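Local coordinates for kelch repeat and BTB domain-containing protein A55 (Vaccinia virus WR, PDB 6I2M) that probably acts as a substrate-specific adapter of CUL3-containing E3 ubiquitin ligases, promoting ubiquitination and proteasomal degradation of host proteins, at residues S85-N88 and D89-K92; D68-S71 and V72-I76; T97-F100 and L101-G104. All blocks are in the same frame, centred on the assembly; numbering follows the deposited sequence.

Contact 1 (S85-N88 and D89-K92); sequences SLTN and DNVK
Thr87 and Val91 are joined through the backbone where the extended run through Leu86 and Thr87 bends into the turn leading into helix 91-101, and Val91 N donates to Thr87 O at 3.1 Å. Asn90 N reaches the same carbonyl in a weaker, more bent bond. This turn belongs to the BTB domain. Asn90 folds its amide back over the turn: with CG set between its own backbone N and carbonyl carbon (chi1 61°), OD1 accepts from Thr87 N at 3.1 Å, a link like one half of a capping box. The donor lies 32° from the plane of that amide carbonyl. On the other branch, Asn90 ND2 stands 2.9 Å from Thr87 OG1, but the angle is poor for a hydrogen bond. On the buried side, Val91 meets Leu86 at about a right angle, and both residues also pack on Tyr113 of helix 104-116. Lys92 NZ, at the end of a fully extended chain, forms a salt bridge with Asp125 OD1. Across the turn, the apolar contact is made by Leu86 CD2 against Val91 CG1, 3.7 Å apart.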
ATOM      1  N   SER A  85       9.846  12.871   8.269  1.00 88.91           N
ATOM      2  CA  SER A  85       9.983  14.214   8.840  1.00 90.91           C
ATOM      3  C   SER A  85      11.435  14.689   8.663  1.00 94.32           C
ATOM      4  O   SER A  85      12.240  14.645   9.599  1.00 94.08           O
ATOM      5  CB  SER A  85       9.558  14.222  10.307  1.00 95.11           C
ATOM      6  OG  SER A  85       8.215  13.794  10.459  1.00103.07           O
ATOM      7  N   LEU A  86      11.762  15.110   7.431  1.00 90.51           N
ATOM      8  CA  LEU A  86      13.094  15.552   7.011  1.00 90.69           C
ATOM      9  C   LEU A  86      13.526  16.882   7.638  1.00 97.05           C
ATOM     10  O   LEU A  86      12.784  17.865   7.579  1.00 98.88           O
ATOM     11  CB  LEU A  86      13.169  15.650   5.473  1.00 90.51           C
ATOM     12  CG  LEU A  86      12.796  14.398   4.676  1.00 92.52           C
ATOM     13  CD1 LEU A  86      11.732  14.710   3.644  1.00 93.28           C
ATOM     14  CD2 LEU A  86      14.009  13.801   4.003  1.00 93.43           C
ATOM     15  N   THR A  87      14.736  16.900   8.232  1.00 93.44           N
ATOM     16  CA  THR A  87      15.387  18.074   8.836  1.00 96.07           C
ATOM     17  C   THR A  87      16.872  18.071   8.461  1.00 99.59           C
ATOM     18  O   THR A  87      17.465  16.999   8.348  1.00 96.85           O
ATOM     19  CB  THR A  87      15.182  18.154  10.363  1.00104.46           C
ATOM     20  OG1 THR A  87      15.497  16.902  10.970  1.00101.81           O
ATOM     21  CG2 THR A  87      13.779  18.597  10.754  1.00103.83           C
ATOM     22  N   ASN A  88      17.469  19.269   8.288  1.00 98.61           N
ATOM     23  CA  ASN A  88      18.870  19.496   7.891  1.00 98.94           C
ATOM     24  C   ASN A  88      19.918  18.660   8.657  1.00100.98           C
ATOM     25  O   ASN A  88      20.966  18.344   8.088  1.00 99.74           O
ATOM     26  CB  ASN A  88      19.212  20.991   7.986  1.00103.55           C
ATOM     27  CG  ASN A  88      20.549  21.377   7.395  1.00126.86           C
ATOM     28  OD1 ASN A  88      20.818  21.180   6.205  1.00120.03           O
ATOM     29  ND2 ASN A  88      21.415  21.947   8.219  1.00120.85           N
ATOM     30  N   ASP A  89      19.637  18.303   9.923  1.00 97.21           N
ATOM     31  CA  ASP A  89      20.554  17.537  10.768  1.00 96.22           C
ATOM     32  C   ASP A  89      20.491  16.015  10.568  1.00 96.97           C
ATOM     33  O   ASP A  89      21.542  15.371  10.604  1.00 95.73           O
ATOM     34  CB  ASP A  89      20.362  17.895  12.251  1.00 99.82           C
ATOM     35  CG  ASP A  89      20.659  19.348  12.576  1.00112.56           C
ATOM     36  OD1 ASP A  89      21.847  19.736  12.531  1.00114.25           O
ATOM     37  OD2 ASP A  89      19.704  20.094  12.881  1.00119.75           O
ATOM     38  N   ASN A  90      19.285  15.438  10.369  1.00 91.98           N
ATOM     39  CA  ASN A  90      19.129  13.986  10.211  1.00 88.81           C
ATOM     40  C   ASN A  90      19.239  13.473   8.762  1.00 91.47           C
ATOM     41  O   ASN A  90      19.600  12.308   8.578  1.00 88.88           O
ATOM     42  CB  ASN A  90      17.833  13.474  10.869  1.00 88.11           C
ATOM     43  CG  ASN A  90      16.518  14.011  10.339  1.00108.75           C
ATOM     44  OD1 ASN A  90      16.364  14.371   9.166  1.00102.70           O
ATOM     45  ND2 ASN A  90      15.513  14.033  11.200  1.00100.70           N
ATOM     46  N   VAL A  91      18.941  14.325   7.748  1.00 89.55           N
ATOM     47  CA  VAL A  91      18.972  13.976   6.309  1.00 88.34           C
ATOM     48  C   VAL A  91      20.328  13.414   5.843  1.00 91.57           C
ATOM     49  O   VAL A  91      20.363  12.592   4.924  1.00 89.40           O
ATOM     50  CB  VAL A  91      18.496  15.118   5.370  1.00 94.16           C
ATOM     51  CG1 VAL A  91      16.996  15.346   5.501  1.00 94.24           C
ATOM     52  CG2 VAL A  91      19.277  16.415   5.587  1.00 96.93           C
ATOM     53  N   LYS A  92      21.426  13.861   6.481  1.00 89.69           N
ATOM     54  CA  LYS A  92      22.801  13.440   6.218  1.00 89.27           C
ATOM     55  C   LYS A  92      22.962  11.940   6.515  1.00 90.67           C
ATOM     56  O   LYS A  92      23.595  11.224   5.737  1.00 89.04           O
ATOM     57  CB  LYS A  92      23.756  14.270   7.094  1.00 94.27           C
ATOM     58  CG  LYS A  92      25.207  14.277   6.638  1.00109.30           C
ATOM     59  CD  LYS A  92      26.068  15.115   7.574  1.00121.43           C
ATOM     60  CE  LYS A  92      27.521  15.112   7.171  1.00132.34           C
ATOM     61  NZ  LYS A  92      28.353  15.923   8.097  1.00143.30           N
TER

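Contact 2 (D68-S71 and V72-I76); sequences DYQS and VNDLI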
ATOM      1  N   ASP A  68      22.910   3.717  11.812  1.00 79.73           N
ATOM      2  CA  ASP A  68      22.256   4.547  12.832  1.00 80.75           C
ATOM      3  C   ASP A  68      20.827   4.051  13.112  1.00 83.41           C
ATOM      4  O   ASP A  68      20.056   3.874  12.169  1.00 81.52           O
ATOM      5  CB  ASP A  68      22.258   6.024  12.390  1.00 83.76           C
ATOM      6  CG  ASP A  68      21.637   6.981  13.386  1.00 95.92           C
ATOM      7  OD1 ASP A  68      20.430   7.272  13.253  1.00 96.07           O
ATOM      8  OD2 ASP A  68      22.359   7.443  14.295  1.00104.02           O
ATOM      9  N   TYR A  69      20.485   3.828  14.406  1.00 80.85           N
ATOM     10  CA  TYR A  69      19.177   3.321  14.850  1.00 80.15           C
ATOM     11  C   TYR A  69      17.993   4.204  14.440  1.00 84.28           C
ATOM     12  O   TYR A  69      17.060   3.692  13.820  1.00 82.71           O
ATOM     13  CB  TYR A  69      19.145   3.039  16.370  1.00 82.50           C
ATOM     14  CG  TYR A  69      17.749   2.811  16.923  1.00 84.14           C
ATOM     15  CD1 TYR A  69      17.013   1.682  16.573  1.00 84.70           C
ATOM     16  CD2 TYR A  69      17.157   3.736  17.778  1.00 86.52           C
ATOM     17  CE1 TYR A  69      15.720   1.483  17.053  1.00 85.63           C
ATOM     18  CE2 TYR A  69      15.867   3.543  18.273  1.00 87.64           C
ATOM     19  CZ  TYR A  69      15.154   2.411  17.911  1.00 93.95           C
ATOM     20  OH  TYR A  69      13.885   2.207  18.396  1.00 95.83           O
ATOM     21  N   GLN A  70      18.011   5.503  14.820  1.00 82.55           N
ATOM     22  CA  GLN A  70      16.943   6.462  14.511  1.00 82.74           C
ATOM     23  C   GLN A  70      16.726   6.597  13.000  1.00 85.00           C
ATOM     24  O   GLN A  70      15.592   6.796  12.565  1.00 84.29           O
ATOM     25  CB  GLN A  70      17.207   7.825  15.183  1.00 86.45           C
ATOM     26  CG  GLN A  70      15.998   8.777  15.238  1.00102.18           C
ATOM     27  CD  GLN A  70      14.798   8.241  15.996  1.00120.86           C
ATOM     28  OE1 GLN A  70      14.913   7.641  17.073  1.00116.93           O
ATOM     29  NE2 GLN A  70      13.613   8.458  15.446  1.00112.03           N
ATOM     30  N   SER A  71      17.807   6.433  12.210  1.00 80.79           N
ATOM     31  CA  SER A  71      17.782   6.465  10.751  1.00 79.57           C
ATOM     32  C   SER A  71      17.031   5.235  10.215  1.00 81.32           C
ATOM     33  O   SER A  71      16.087   5.404   9.445  1.00 80.42           O
ATOM     34  CB  SER A  71      19.202   6.520  10.195  1.00 83.44           C
ATOM     35  OG  SER A  71      19.212   6.554   8.779  1.00 92.10           O
ATOM     36  N   VAL A  72      17.420   4.014  10.664  1.00 76.91           N
ATOM     37  CA  VAL A  72      16.801   2.734  10.277  1.00 75.25           C
ATOM     38  C   VAL A  72      15.312   2.712  10.677  1.00 79.33           C
ATOM     39  O   VAL A  72      14.472   2.375   9.843  1.00 78.26           O
ATOM     40  CB  VAL A  72      17.587   1.491  10.810  1.00 78.61           C
ATOM     41  CG1 VAL A  72      16.874   0.183  10.477  1.00 77.26           C
ATOM     42  CG2 VAL A  72      19.010   1.454  10.267  1.00 78.40           C
ATOM     43  N   ASN A  73      14.997   3.112  11.931  1.00 77.10           N
ATOM     44  CA  ASN A  73      13.638   3.164  12.487  1.00 77.35           C
ATOM     45  C   ASN A  73      12.700   4.058  11.665  1.00 81.42           C
ATOM     46  O   ASN A  73      11.583   3.638  11.357  1.00 80.55           O
ATOM     47  CB  ASN A  73      13.666   3.607  13.958  1.00 79.45           C
ATOM     48  CG  ASN A  73      12.341   3.463  14.665  1.00102.56           C
ATOM     49  OD1 ASN A  73      11.949   2.371  15.090  1.00 96.67           O
ATOM     50  ND2 ASN A  73      11.621   4.564  14.803  1.00 95.62           N
ATOM     51  N   ASP A  74      13.162   5.272  11.297  1.00 78.73           N
ATOM     52  CA  ASP A  74      12.390   6.225  10.495  1.00 78.96           C
ATOM     53  C   ASP A  74      12.230   5.760   9.051  1.00 81.63           C
ATOM     54  O   ASP A  74      11.213   6.068   8.428  1.00 81.64           O
ATOM     55  CB  ASP A  74      13.003   7.634  10.557  1.00 82.33           C
ATOM     56  CG  ASP A  74      12.849   8.349  11.891  1.00 91.85           C
ATOM     57  OD1 ASP A  74      12.130   7.823  12.774  1.00 91.67           O
ATOM     58  OD2 ASP A  74      13.443   9.435  12.050  1.00 99.36           O
ATOM     59  N   LEU A  75      13.225   5.013   8.528  1.00 76.83           N
ATOM     60  CA  LEU A  75      13.190   4.459   7.175  1.00 75.36           C
ATOM     61  C   LEU A  75      12.162   3.337   7.079  1.00 78.53           C
ATOM     62  O   LEU A  75      11.491   3.231   6.055  1.00 77.99           O
ATOM     63  CB  LEU A  75      14.575   3.985   6.714  1.00 74.68           C
ATOM     64  CG  LEU A  75      15.516   5.073   6.195  1.00 80.08           C
ATOM     65  CD1 LEU A  75      16.944   4.605   6.218  1.00 79.94           C
ATOM     66  CD2 LEU A  75      15.149   5.507   4.797  1.00 82.43           C
ATOM     67  N   ILE A  76      12.012   2.528   8.154  1.00 75.03           N
ATOM     68  CA  ILE A  76      11.005   1.461   8.238  1.00 74.49           C
ATOM     69  C   ILE A  76       9.627   2.136   8.319  1.00 79.32           C
ATOM     70  O   ILE A  76       8.699   1.698   7.642  1.00 78.72           O
ATOM     71  CB  ILE A  76      11.278   0.460   9.401  1.00 77.61           C
ATOM     72  CG1 ILE A  76      12.597  -0.309   9.168  1.00 77.47           C
ATOM     73  CG2 ILE A  76      10.108  -0.529   9.597  1.00 78.26           C
ATOM     74  CD1 ILE A  76      13.286  -0.775  10.434  1.00 85.86           C
TER
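Tyr69 and Asn73 run side by side and point the same way, one helical turn apart, with Asn73 CB 4.3 Å above one face of the phenol ring, displaced toward its rim. The Asn73 amide plane is turned 40° from the ring, and OD1 comes no closer than 3.8 Å to Tyr69 OH. The Tyr69 side chain also touches Ile27, Glu30 and Ile32, which ties this side of the helix to strands 23-27 and 30-34. A second flat pair is formed by Gln70 and Asp74, which cross with the amide and carboxylate planes 72° apart. The glutamine chain bends at chi2 (60°), bringing NE2 to 3.1 Å from Asp74 OD1.

Both pairs follow the i to i+4 spacing of an alpha-helix, here the first turns of helix 69-79 in the BTB fold. Asp68 is its N-cap: the carboxylate turns back over the helix end, and OD1 uses its anti lone pair to accept from Ser71 N at 2.9 Å. The backbone ladder begins at once, with Asp68 O taking Val72 N, Tyr69 O taking Asn73 N, Gln70 O taking Asp74 N and Ser71 O taking Leu75 N.

On the buried side, side-chain carbons crowd the carbonyl oxygens of the preceding turn. Val72 CG2, placed beside its own backbone N, lies 3.3 Å from Asp68 O, while Leu75 CG stands 3.3 Å from Ser71 O. Leu75 CD1 also passes 3.9 Å from Ser71 OG. That hydroxyl is buried yet satisfied, being hydrogen-bonded to Thr97 OG1 and Tyr93 O of helix 91-101.

Contact 3 (T97-F100 and L101-G104); sequences TADF and LQIG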
ATOM      1  N   THR A  97      22.086   5.497   5.011  1.00 75.53           N
ATOM      2  CA  THR A  97      21.427   4.234   5.338  1.00 73.80           C
ATOM      3  C   THR A  97      20.519   3.790   4.184  1.00 76.41           C
ATOM      4  O   THR A  97      20.477   2.598   3.868  1.00 74.88           O
ATOM      5  CB  THR A  97      20.689   4.345   6.680  1.00 82.23           C
ATOM      6  OG1 THR A  97      21.506   5.035   7.631  1.00 83.37           O
ATOM      7  CG2 THR A  97      20.289   2.993   7.234  1.00 79.65           C
ATOM      8  N   ALA A  98      19.810   4.753   3.547  1.00 73.32           N
ATOM      9  CA  ALA A  98      18.929   4.502   2.403  1.00 72.50           C
ATOM     10  C   ALA A  98      19.729   4.049   1.184  1.00 76.01           C
ATOM     11  O   ALA A  98      19.217   3.269   0.383  1.00 75.08           O
ATOM     12  CB  ALA A  98      18.124   5.748   2.065  1.00 74.30           C
ATOM     13  N   ASP A  99      20.983   4.529   1.053  1.00 73.14           N
ATOM     14  CA  ASP A  99      21.895   4.175  -0.035  1.00 73.06           C
ATOM     15  C   ASP A  99      22.408   2.742   0.123  1.00 75.95           C
ATOM     16  O   ASP A  99      22.547   2.035  -0.876  1.00 75.47           O
ATOM     17  CB  ASP A  99      23.065   5.172  -0.111  1.00 76.29           C
ATOM     18  CG  ASP A  99      23.916   5.090  -1.367  1.00 86.27           C
ATOM     19  OD1 ASP A  99      23.417   4.576  -2.397  1.00 85.95           O
ATOM     20  OD2 ASP A  99      25.071   5.559  -1.329  1.00 93.50           O
ATOM     21  N   PHE A 100      22.679   2.318   1.376  1.00 72.04           N
ATOM     22  CA  PHE A 100      23.144   0.973   1.718  1.00 71.06           C
ATOM     23  C   PHE A 100      22.018  -0.044   1.498  1.00 73.83           C
ATOM     24  O   PHE A 100      22.227  -1.045   0.812  1.00 73.17           O
ATOM     25  CB  PHE A 100      23.659   0.927   3.175  1.00 73.04           C
ATOM     26  CG  PHE A 100      23.991  -0.454   3.696  1.00 74.05           C
ATOM     27  CD1 PHE A 100      23.064  -1.178   4.437  1.00 76.34           C
ATOM     28  CD2 PHE A 100      25.228  -1.034   3.439  1.00 76.48           C
ATOM     29  CE1 PHE A 100      23.362  -2.461   4.900  1.00 76.94           C
ATOM     30  CE2 PHE A 100      25.528  -2.315   3.908  1.00 78.95           C
ATOM     31  CZ  PHE A 100      24.592  -3.020   4.632  1.00 76.39           C
ATOM     32  N   LEU A 101      20.828   0.223   2.077  1.00 69.94           N
ATOM     33  CA  LEU A 101      19.648  -0.641   1.966  1.00 68.98           C
ATOM     34  C   LEU A 101      18.982  -0.577   0.580  1.00 72.94           C
ATOM     35  O   LEU A 101      18.126  -1.406   0.274  1.00 72.08           O
ATOM     36  CB  LEU A 101      18.640  -0.352   3.095  1.00 68.87           C
ATOM     37  CG  LEU A 101      19.102  -0.675   4.526  1.00 73.63           C
ATOM     38  CD1 LEU A 101      18.312   0.122   5.544  1.00 74.06           C
ATOM     39  CD2 LEU A 101      19.015  -2.171   4.826  1.00 75.36           C
ATOM     40  N   GLN A 102      19.406   0.397  -0.256  1.00 70.38           N
ATOM     41  CA  GLN A 102      18.969   0.648  -1.633  1.00 70.64           C
ATOM     42  C   GLN A 102      17.445   0.801  -1.786  1.00 74.69           C
ATOM     43  O   GLN A 102      16.810   0.084  -2.569  1.00 74.19           O
ATOM     44  CB  GLN A 102      19.542  -0.397  -2.610  1.00 71.85           C
ATOM     45  CG  GLN A 102      21.006  -0.148  -2.994  1.00 84.88           C
ATOM     46  CD  GLN A 102      21.225   1.063  -3.879  1.00102.40           C
ATOM     47  OE1 GLN A 102      20.370   1.456  -4.683  1.00 98.35           O
ATOM     48  NE2 GLN A 102      22.392   1.675  -3.756  1.00 93.97           N
ATOM     49  N   ILE A 103      16.873   1.761  -1.042  1.00 71.63           N
ATOM     50  CA  ILE A 103      15.454   2.114  -1.110  1.00 71.71           C
ATOM     51  C   ILE A 103      15.320   3.346  -2.020  1.00 76.87           C
ATOM     52  O   ILE A 103      15.764   4.439  -1.656  1.00 77.28           O
ATOM     53  CB  ILE A 103      14.747   2.241   0.282  1.00 74.52           C
ATOM     54  CG1 ILE A 103      13.344   2.896   0.149  1.00 75.53           C
ATOM     55  CG2 ILE A 103      15.626   2.947   1.329  1.00 75.61           C
ATOM     56  CD1 ILE A 103      12.412   2.744   1.313  1.00 82.54           C
ATOM     57  N   GLY A 104      14.765   3.125  -3.212  1.00 70.52           N
ATOM     58  CA  GLY A 104      14.576   4.146  -4.240  1.00 70.26           C
ATOM     59  C   GLY A 104      13.664   5.290  -3.850  1.00 73.49           C
ATOM     60  O   GLY A 104      13.917   6.441  -4.217  1.00 72.71           O
TER
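Phe100 and Leu101 lean across each other at an angle where helix 91-101 ends, with Phe100 CD1 4.0 Å from Leu101 CG. The Leu101 side chain also lies beside that of Thr97, both pointing the same way, CD1 meeting Thr97 CG2 at 3.9 Å. The two residues are joined as well by a nearly straight backbone bond from Leu101 N to Thr97 O (173° at the hydrogen). Asp99 and Gln102 likewise extend together, but their carboxylate and amide planes are 63° apart. The glutamine chain bends at chi2 (-70°) and hooks over the end of the helix, so that NE2 stands 2.9 Å from Asp99 O; its 3.4 Å approach to Asp99 OD1 is too poorly angled for a bond.

The helix closes in a Schellman-like way. Gln102 has the positive phi that turns the chain out of the helix, and Ile103 N then makes the 6→1 bond back to Ala98 O at 3.1 Å, in the carbonyl plane. The hydrophobic contact of such a cap is present as well, Ile103 CG2 against Ala98 CB at 3.8 Å. Ile103 is at the same time the N-cap residue of helix 104-116.

This buried corner of the BTB domain also meets a second protein. There, an aromatic side chain of the other protein's chain is hydrogen-bonded to Asp99 OD2, and the Phe100 ring takes part in edge-to-face stacking with aromatic side chains of that chain, consistent with the CUL3-binding role of the domain. Within its own chain, Phe100 makes a T-shaped stack with His66, and Leu101 packs on Tyr45 and Phe46 of helix 44-49.

From the N terminus, contact 2 comes first, forming the opening turns of helix 69-79 and setting that helix against strands 23-27 and 30-34. Contact 1 spans the end of the following loop and the entry to helix 91-101. Contact 3 ends that same helix, joins it to helix 104-116 and faces another protein. The three stand in series, none nested in or crossing another. Contacts 2 and 3 touch directly where the two helices pack, with Val72 CG2 against Thr97 CG2 and Leu75 CD1 against Thr97 CB. Contact 1 touches neither, its centre being about 12 Å from that of contact 2 and about 15 Å from that of contact 3.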